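Beta-galacturonidase (Eisenbergiella tayi, PDB 6NCW) probably hydrolyses beta-linked galacturonides, acting as a glycoside hydrolase family 2 beta-galacturonidase that releases galacturonic acid. Local coordinates at residues A14-I26 / A33-N45. Sequence-based numbering, arbitrary orientation.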
# COMPACT_ATOMS: atom_id res chain seq x y z
N ALA A 14 17.43 42.25 -5.62
CA ALA A 14 16.06 41.86 -5.30
C ALA A 14 15.78 40.50 -5.91
O ALA A 14 16.15 40.24 -7.06
CB ALA A 14 15.06 42.90 -5.81
N GLU A 15 15.11 39.63 -5.16
CA GLU A 15 14.80 38.29 -5.66
C GLU A 15 13.62 38.36 -6.62
O GLU A 15 12.54 38.82 -6.26
CB GLU A 15 14.51 37.32 -4.50
CG GLU A 15 14.65 35.85 -4.93
CD GLU A 15 14.26 34.81 -3.87
OE1 GLU A 15 14.35 35.09 -2.65
OE2 GLU A 15 13.86 33.68 -4.27
N LEU A 16 13.82 37.90 -7.85
CA LEU A 16 12.72 37.73 -8.79
C LEU A 16 12.00 36.39 -8.64
O LEU A 16 10.88 36.23 -9.16
CB LEU A 16 13.23 37.88 -10.21
CG LEU A 16 13.72 39.31 -10.50
CD1 LEU A 16 13.91 39.48 -11.99
CD2 LEU A 16 12.73 40.32 -9.96
N SER A 17 12.62 35.41 -7.98
CA SER A 17 11.96 34.14 -7.70
C SER A 17 11.18 34.26 -6.40
O SER A 17 10.96 35.37 -5.89
CB SER A 17 12.99 33.01 -7.64
OG SER A 17 14.09 33.39 -6.85
N SER A 18 10.82 33.12 -5.80
CA SER A 18 9.86 33.08 -4.70
C SER A 18 8.59 33.85 -5.08
O SER A 18 8.10 34.68 -4.33
CB SER A 18 10.46 33.61 -3.40
OG SER A 18 11.56 32.82 -2.95
N ALA A 19 8.05 33.54 -6.25
CA ALA A 19 6.96 34.31 -6.83
C ALA A 19 6.31 33.47 -7.91
O ALA A 19 6.86 32.46 -8.36
CB ALA A 19 7.47 35.65 -7.42
N LEU A 20 5.12 33.91 -8.34
CA LEU A 20 4.47 33.32 -9.50
C LEU A 20 4.91 34.07 -10.75
O LEU A 20 4.88 35.31 -10.78
CB LEU A 20 2.95 33.36 -9.33
CG LEU A 20 2.36 32.74 -8.06
CD1 LEU A 20 0.85 32.68 -8.13
CD2 LEU A 20 2.92 31.33 -7.82
N TRP A 21 5.33 33.33 -11.78
CA TRP A 21 5.55 33.86 -13.11
C TRP A 21 4.50 33.29 -14.05
O TRP A 21 3.82 32.31 -13.74
CB TRP A 21 6.93 33.48 -13.67
CG TRP A 21 8.15 33.95 -12.93
CD1 TRP A 21 8.28 34.20 -11.59
CD2 TRP A 21 9.43 34.20 -13.52
NE1 TRP A 21 9.58 34.60 -11.31
CE2 TRP A 21 10.30 34.61 -12.48
CE3 TRP A 21 9.93 34.12 -14.83
CZ2 TRP A 21 11.63 34.93 -12.71
CZ3 TRP A 21 11.26 34.44 -15.06
CH2 TRP A 21 12.09 34.83 -14.00
N ASN A 22 4.37 33.91 -15.22
CA ASN A 22 3.47 33.37 -16.24
C ASN A 22 4.19 32.27 -17.00
O ASN A 22 5.35 32.44 -17.39
CB ASN A 22 3.02 34.46 -17.20
CG ASN A 22 1.96 35.34 -16.60
OD1 ASN A 22 1.15 34.90 -15.78
ND2 ASN A 22 1.95 36.60 -17.00
N PHE A 23 3.48 31.16 -17.23
CA PHE A 23 4.04 29.94 -17.79
C PHE A 23 3.15 29.39 -18.89
O PHE A 23 1.93 29.33 -18.74
CB PHE A 23 4.21 28.87 -16.69
CG PHE A 23 4.64 27.50 -17.20
CD1 PHE A 23 3.70 26.49 -17.41
CD2 PHE A 23 5.97 27.22 -17.43
CE1 PHE A 23 4.09 25.23 -17.87
CE2 PHE A 23 6.38 25.97 -17.89
CZ PHE A 23 5.44 24.96 -18.11
N HIS A 24 3.77 28.97 -19.99
CA HIS A 24 3.08 28.20 -21.00
C HIS A 24 4.12 27.39 -21.79
O HIS A 24 5.26 27.84 -21.96
CB HIS A 24 2.23 29.09 -21.93
CG HIS A 24 3.02 30.10 -22.71
ND1 HIS A 24 3.59 29.81 -23.93
CD2 HIS A 24 3.29 31.40 -22.46
CE1 HIS A 24 4.20 30.88 -24.39
NE2 HIS A 24 4.03 31.86 -23.52
N THR A 25 3.74 26.18 -22.21
CA THR A 25 4.56 25.39 -23.11
C THR A 25 4.56 26.02 -24.51
O THR A 25 3.63 26.75 -24.88
CB THR A 25 4.06 23.94 -23.21
OG1 THR A 25 2.73 23.93 -23.75
CG2 THR A 25 4.07 23.25 -21.85
N ILE A 26 5.60 25.73 -25.29
CA ILE A 26 5.66 26.21 -26.67
C ILE A 26 6.01 25.06 -27.61
O ILE A 26 6.55 24.03 -27.20
CB ILE A 26 6.65 27.37 -26.85
CG1 ILE A 26 8.05 26.96 -26.45
CG2 ILE A 26 6.21 28.57 -26.04
CD1 ILE A 26 9.03 28.14 -26.45
N ALA A 33 -2.73 27.39 -22.87
CA ALA A 33 -3.12 28.05 -21.64
C ALA A 33 -1.92 28.71 -20.97
O ALA A 33 -0.85 28.11 -20.86
CB ALA A 33 -3.74 27.03 -20.68
N VAL A 34 -2.10 29.96 -20.55
CA VAL A 34 -1.12 30.61 -19.67
C VAL A 34 -1.55 30.34 -18.23
O VAL A 34 -2.69 30.63 -17.84
CB VAL A 34 -1.02 32.11 -19.97
CG1 VAL A 34 -0.04 32.76 -19.01
CG2 VAL A 34 -0.56 32.32 -21.41
N ILE A 35 -0.65 29.76 -17.44
CA ILE A 35 -0.96 29.48 -16.04
C ILE A 35 0.05 30.22 -15.17
O ILE A 35 1.12 30.63 -15.63
CB ILE A 35 -0.98 27.96 -15.74
CG1 ILE A 35 0.41 27.36 -15.83
CG2 ILE A 35 -1.86 27.23 -16.75
CD1 ILE A 35 0.84 26.60 -14.59
N GLN A 36 -0.30 30.41 -13.90
CA GLN A 36 0.61 31.05 -12.95
C GLN A 36 1.39 29.96 -12.23
O GLN A 36 0.81 29.17 -11.48
CB GLN A 36 -0.16 31.95 -11.99
CG GLN A 36 -0.81 33.15 -12.70
CD GLN A 36 -1.74 33.91 -11.79
OE1 GLN A 36 -2.83 33.43 -11.46
NE2 GLN A 36 -1.30 35.09 -11.33
N ALA A 37 2.69 29.92 -12.45
CA ALA A 37 3.53 28.85 -11.99
C ALA A 37 4.52 29.35 -10.95
O ALA A 37 4.95 30.51 -11.01
CB ALA A 37 4.29 28.22 -13.16
N PRO A 38 4.90 28.52 -9.98
CA PRO A 38 5.90 28.94 -9.00
C PRO A 38 7.32 28.93 -9.55
O PRO A 38 7.72 28.05 -10.32
CB PRO A 38 5.75 27.90 -7.88
CG PRO A 38 5.23 26.68 -8.58
CD PRO A 38 4.31 27.20 -9.65
N VAL A 39 8.11 29.92 -9.13
CA VAL A 39 9.54 29.95 -9.38
C VAL A 39 10.20 30.18 -8.03
O VAL A 39 9.86 31.14 -7.34
CB VAL A 39 9.94 31.06 -10.38
CG1 VAL A 39 11.46 31.17 -10.49
CG2 VAL A 39 9.34 30.79 -11.77
N PRO A 40 11.12 29.31 -7.57
CA PRO A 40 11.57 28.06 -8.22
C PRO A 40 10.46 27.02 -8.36
O PRO A 40 9.49 27.06 -7.61
CB PRO A 40 12.66 27.54 -7.27
CG PRO A 40 12.30 28.11 -5.95
CD PRO A 40 11.73 29.48 -6.24
N GLY A 41 10.63 26.11 -9.32
CA GLY A 41 9.65 25.05 -9.55
C GLY A 41 10.07 24.21 -10.74
O GLY A 41 10.91 24.61 -11.55
N CYS A 42 9.47 23.02 -10.83
CA CYS A 42 9.64 22.16 -11.99
C CYS A 42 8.27 21.92 -12.59
O CYS A 42 7.32 21.63 -11.86
CB CYS A 42 10.27 20.81 -11.60
SG CYS A 42 11.94 21.01 -11.00
N TRP A 43 8.17 22.02 -13.92
CA TRP A 43 6.82 21.92 -14.47
C TRP A 43 6.28 20.50 -14.44
O TRP A 43 5.08 20.31 -14.64
CB TRP A 43 6.76 22.49 -15.89
CG TRP A 43 7.50 21.73 -16.93
CD1 TRP A 43 7.34 20.40 -17.28
CD2 TRP A 43 8.51 22.25 -17.79
NE1 TRP A 43 8.19 20.08 -18.31
CE2 TRP A 43 8.92 21.20 -18.65
CE3 TRP A 43 9.12 23.52 -17.92
CZ2 TRP A 43 9.92 21.37 -19.62
CZ3 TRP A 43 10.11 23.68 -18.89
CH2 TRP A 43 10.50 22.61 -19.73
N GLU A 44 7.12 19.49 -14.18
CA GLU A 44 6.60 18.14 -14.00
C GLU A 44 5.71 18.04 -12.76
O GLU A 44 4.95 17.08 -12.63
CB GLU A 44 7.73 17.12 -13.92
CG GLU A 44 8.37 16.82 -15.27
CD GLU A 44 9.53 17.76 -15.60
OE1 GLU A 44 9.67 18.83 -14.95
OE2 GLU A 44 10.33 17.41 -16.50
N ASN A 45 5.78 19.01 -11.88
CA ASN A 45 4.90 19.10 -10.72
C ASN A 45 3.65 19.92 -10.99
O ASN A 45 2.78 19.98 -10.11
CB ASN A 45 5.69 19.68 -9.55
CG ASN A 45 6.96 18.89 -9.28
OD1 ASN A 45 8.04 19.45 -9.16
ND2 ASN A 45 6.82 17.55 -9.24
O HOH W 1 0.73 25.68 -21.47
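V39 sets its CG2 over one face of the W21 indole, 3.6 Å from the centroid of the five-membered ring, a CH-pi contact. CG1 of V39, anti to the backbone N (chi1 173°), lies 3.7 Å from S17 CB. The W21 ring is also held through NE1, which donates to L16 O at 3.0 Å from above the carbonyl plane. On the same sheet face, F23 CB rests against A37 CB at 3.6 Å. With CG anti to its N (chi1 173°), F23 lies side by side with I35. I35 CG1 meets the F23 ring at its edge, 3.8 Å from F23 CD1. The far end of the F23 ring reaches the W43 side chain, F23 CZ to W43 CB 3.6 Å, and the two rings are oblique, planes at 39°. Y46 meets F23 edge-to-face, and W43 NE1 donates to Y52 O.

The other face carries L20, N22, Q36 and P38. L20 CD1 packs on Q36 CB, while the Q36 amide donates to E325 O of the second subunit. A19, W21 and F23 pair with V39, A37 and I35 through six backbone hydrogen bonds. E15 OE2 accepts from both S17 OG and S18 OG, the latter at 2.8 Å from above the carboxylate plane. A G1 beta bulge at S18 and A19, opposite V39, opens the ladder. This is an antiparallel beta hairpin at the edge of a six-stranded sheet in the N-terminal beta-sandwich of the GH2 fold.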